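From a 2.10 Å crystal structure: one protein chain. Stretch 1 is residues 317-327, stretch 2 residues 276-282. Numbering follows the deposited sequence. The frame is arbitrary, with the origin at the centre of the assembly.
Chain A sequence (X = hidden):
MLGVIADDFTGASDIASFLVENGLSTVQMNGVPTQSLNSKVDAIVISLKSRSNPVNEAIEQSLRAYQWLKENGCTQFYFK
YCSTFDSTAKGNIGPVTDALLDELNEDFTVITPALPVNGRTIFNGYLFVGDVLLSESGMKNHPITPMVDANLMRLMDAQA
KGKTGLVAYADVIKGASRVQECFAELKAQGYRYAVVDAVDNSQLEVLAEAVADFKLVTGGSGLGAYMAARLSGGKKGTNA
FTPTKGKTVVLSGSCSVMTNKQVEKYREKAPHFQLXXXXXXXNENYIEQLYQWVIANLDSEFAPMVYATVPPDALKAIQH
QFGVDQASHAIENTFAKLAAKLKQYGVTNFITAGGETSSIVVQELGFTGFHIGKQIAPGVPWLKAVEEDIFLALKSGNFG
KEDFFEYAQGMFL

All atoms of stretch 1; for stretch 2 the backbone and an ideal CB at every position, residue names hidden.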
# COMPACT_ATOMS: atom_id res chain seq x y z
N ALA A 317 17.92 -25.68 -5.76
CA ALA A 317 18.74 -26.83 -5.39
C ALA A 317 18.58 -27.16 -3.91
O ALA A 317 18.75 -28.31 -3.50
CB ALA A 317 20.20 -26.54 -5.69
N ILE A 318 18.32 -26.14 -3.10
CA ILE A 318 18.10 -26.32 -1.66
C ILE A 318 16.68 -26.82 -1.45
O ILE A 318 16.44 -27.70 -0.63
CB ILE A 318 18.29 -24.98 -0.89
CG1 ILE A 318 19.76 -24.55 -0.92
CG2 ILE A 318 17.80 -25.11 0.55
CD1 ILE A 318 20.02 -23.22 -0.23
N GLN A 319 15.74 -26.23 -2.18
CA GLN A 319 14.33 -26.59 -2.11
C GLN A 319 14.13 -28.07 -2.42
O GLN A 319 13.18 -28.70 -1.95
CB GLN A 319 13.50 -25.77 -3.10
CG GLN A 319 13.47 -24.27 -2.84
CD GLN A 319 12.51 -23.53 -3.77
OE1 GLN A 319 12.27 -23.95 -4.90
NE2 GLN A 319 11.96 -22.43 -3.28
N HIS A 320 15.01 -28.61 -3.26
CA HIS A 320 14.93 -30.01 -3.65
C HIS A 320 15.92 -30.89 -2.90
O HIS A 320 16.40 -31.90 -3.44
CB HIS A 320 15.08 -30.16 -5.17
CG HIS A 320 13.95 -29.55 -5.94
ND1 HIS A 320 12.62 -29.86 -5.71
CD2 HIS A 320 13.94 -28.63 -6.94
CE1 HIS A 320 11.85 -29.16 -6.52
NE2 HIS A 320 12.63 -28.41 -7.28
N GLN A 321 16.23 -30.52 -1.66
CA GLN A 321 17.14 -31.29 -0.82
C GLN A 321 16.72 -31.22 0.65
O GLN A 321 16.90 -32.18 1.40
CB GLN A 321 18.60 -30.83 -0.99
CG GLN A 321 19.58 -31.72 -0.24
CD GLN A 321 21.03 -31.50 -0.64
OE1 GLN A 321 21.67 -30.55 -0.18
NE2 GLN A 321 21.56 -32.39 -1.47
N PHE A 322 16.17 -30.08 1.05
CA PHE A 322 15.68 -29.88 2.42
C PHE A 322 14.16 -29.75 2.41
O PHE A 322 13.53 -29.87 3.46
CB PHE A 322 16.29 -28.61 3.04
CG PHE A 322 17.77 -28.71 3.28
CD1 PHE A 322 18.27 -29.52 4.29
CD2 PHE A 322 18.66 -27.99 2.49
CE1 PHE A 322 19.64 -29.63 4.50
CE2 PHE A 322 20.03 -28.09 2.69
CZ PHE A 322 20.52 -28.91 3.70
N GLY A 323 13.60 -29.54 1.23
CA GLY A 323 12.16 -29.39 1.10
C GLY A 323 11.77 -27.93 1.07
O GLY A 323 12.28 -27.12 1.84
N VAL A 324 10.86 -27.58 0.16
CA VAL A 324 10.39 -26.21 0.01
C VAL A 324 9.87 -25.58 1.31
O VAL A 324 10.21 -24.44 1.62
CB VAL A 324 9.28 -26.13 -1.06
CG1 VAL A 324 8.72 -24.72 -1.15
CG2 VAL A 324 9.84 -26.58 -2.41
N ASP A 325 9.02 -26.30 2.03
CA ASP A 325 8.45 -25.79 3.27
C ASP A 325 9.36 -25.91 4.50
O ASP A 325 9.28 -25.09 5.42
CB ASP A 325 7.11 -26.47 3.55
CG ASP A 325 6.06 -26.12 2.50
OD1 ASP A 325 5.50 -25.01 2.57
OD2 ASP A 325 5.80 -26.96 1.62
N GLN A 326 10.20 -26.94 4.53
CA GLN A 326 11.11 -27.15 5.65
C GLN A 326 12.17 -26.05 5.69
O GLN A 326 12.52 -25.56 6.77
CB GLN A 326 11.80 -28.51 5.54
CG GLN A 326 10.90 -29.71 5.83
CD GLN A 326 9.79 -29.92 4.80
OE1 GLN A 326 9.95 -29.61 3.62
NE2 GLN A 326 8.66 -30.46 5.25
N ALA A 327 12.69 -25.69 4.52
CA ALA A 327 13.70 -24.65 4.38
C ALA A 327 13.11 -23.24 4.54
O ALA A 327 13.79 -22.32 5.00
CB ALA A 327 14.39 -24.78 3.02
N UNK A 276 22.85 -19.95 6.62
CA UNK A 276 22.92 -21.30 6.06
C UNK A 276 21.68 -22.08 6.48
O UNK A 276 21.39 -22.19 7.67
CB UNK A 276 24.19 -22.02 6.51
N UNK A 277 20.95 -22.63 5.51
CA UNK A 277 19.72 -23.37 5.78
C UNK A 277 19.89 -24.67 6.58
O UNK A 277 19.00 -25.05 7.34
CB UNK A 277 19.05 -23.70 4.45
N UNK A 278 21.01 -25.35 6.38
CA UNK A 278 21.28 -26.60 7.10
C UNK A 278 21.39 -26.33 8.61
O UNK A 278 20.94 -27.12 9.43
CB UNK A 278 22.56 -27.25 6.58
N UNK A 279 22.05 -25.22 8.94
CA UNK A 279 22.25 -24.82 10.33
C UNK A 279 20.98 -24.27 10.97
O UNK A 279 20.80 -24.35 12.18
CB UNK A 279 23.36 -23.77 10.41
N UNK A 280 20.13 -23.65 10.15
CA UNK A 280 18.88 -23.07 10.65
C UNK A 280 17.95 -24.14 11.20
O UNK A 280 17.17 -23.89 12.13
CB UNK A 280 18.17 -22.29 9.54
N UNK A 281 18.02 -25.34 10.63
CA UNK A 281 17.18 -26.45 11.06
C UNK A 281 17.88 -27.30 12.14
O UNK A 281 17.17 -27.70 13.06
CB UNK A 281 16.81 -27.32 9.86
N UNK A 282 19.18 -27.58 12.05
CA UNK A 282 19.76 -28.48 13.06
C UNK A 282 20.57 -27.82 14.16
O UNK A 282 20.64 -28.44 15.22
CB UNK A 282 20.66 -29.50 12.36

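Position 276 stands just before a helix, with phi/psi of -90/125, and nothing of stretch 1 lies within 5.5 Å of its ideal CB. The demand here is local: an N-cap, for which Asp, Asn, Ser or Thr would all serve. The deposited residue is Asp276, whose OD2 accepts a hydrogen bond from the backbone N of residue 279 at 3.3 Å, satisfying an amide that the first turn leaves without a carbonyl partner.

Position 277 is the hub. Its CA-to-CB bond points toward stretch 1, and the ideal CB sits 4.3 Å from Ile318 CG2, 4.7 Å from Phe322 CD2 and 5.0 Å from Ala327 CB. Stretch 1 therefore offers a carbon-lined hollow with no polar side chain to answer, and a compact apolar residue such as Val, Ile, Leu or Ala is the natural reading. It is Val277. With chi1 in the t well, CG1 reaches into this hollow, 3.7 Å from Ala327 CB, 4.3 Å from Ile318 CG2 and 4.4 Å from Phe322 CD2, so one methyl touches all three side chains.

At 278 the CB points sideways, yet lies 3.9 Å from Phe322 CZ. A side chain with a few methylenes could cover the tip of the ring whatever its end group, so Leu, Met, Gln, Glu, Lys or Arg are all plausible. The deposited Glu278 uses its aliphatic part: CG packs 3.6 Å from Phe322 CZ. Its chi1 of -147° lies between wells, and its carboxylate is left for a partner one turn on.

Positions 279 and 280 have nothing of stretch 1 near their ideal CBs, so this contact sets little constraint beyond compatibility with a helix. They are Gln279, whose OE1 is hydrogen-bonded just outside the stretch, and Ala280.

Position 281 points toward stretch 1 again, one turn after 277, but its ideal CB has no neighbour there within 5.5 Å. The gap asks for length, and the Phe322 ring beyond it asks for carbon: Ile, Leu or Met would fit. It is Ile281, with chi1 -49° (m) and chi2 175° (t), an extended arm that brings CD1 to 4.2 Å from Phe322 CD1 and 4.3 Å from Gln326 O.

At 282 the CB points sideways into open space, where many polar residues would do. His282 donates a weak hydrogen bond from ND1 to Glu278 OE2 at 3.0 Å, within the helix.

The rule is economical: with no hydrogen bond between the stretches, Val277, Glu278 and Ile281 gather around Phe322 through carbon contacts.

Stretch 2 (276-282) DVEQAIH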
# COMPACT_ATOMS: atom_id res chain seq x y z
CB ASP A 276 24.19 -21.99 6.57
CG ASP A 276 24.33 -23.42 6.06
OD1 ASP A 276 24.30 -23.63 4.83
OD2 ASP A 276 24.48 -24.33 6.90
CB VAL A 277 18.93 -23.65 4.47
CG1 VAL A 277 17.64 -24.41 4.77
CG2 VAL A 277 18.61 -22.34 3.77
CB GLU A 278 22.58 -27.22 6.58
CG GLU A 278 22.64 -28.76 6.58
CD GLU A 278 22.88 -29.39 7.95
OE1 GLU A 278 23.33 -28.70 8.88
OE2 GLU A 278 22.62 -30.61 8.07
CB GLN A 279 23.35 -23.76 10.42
CG GLN A 279 24.75 -24.27 10.14
CD GLN A 279 25.32 -25.05 11.31
OE1 GLN A 279 25.70 -24.47 12.33
NE2 GLN A 279 25.39 -26.37 11.17
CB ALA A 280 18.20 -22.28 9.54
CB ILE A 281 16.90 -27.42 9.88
CG1 ILE A 281 16.44 -26.64 8.65
CG2 ILE A 281 15.81 -28.40 10.28
CD1 ILE A 281 16.24 -27.51 7.43
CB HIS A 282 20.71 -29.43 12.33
CG HIS A 282 19.95 -30.28 11.36
ND1 HIS A 282 20.45 -30.60 10.11
CD2 HIS A 282 18.76 -30.89 11.46
CE1 HIS A 282 19.58 -31.38 9.49
NE2 HIS A 282 18.55 -31.57 10.28
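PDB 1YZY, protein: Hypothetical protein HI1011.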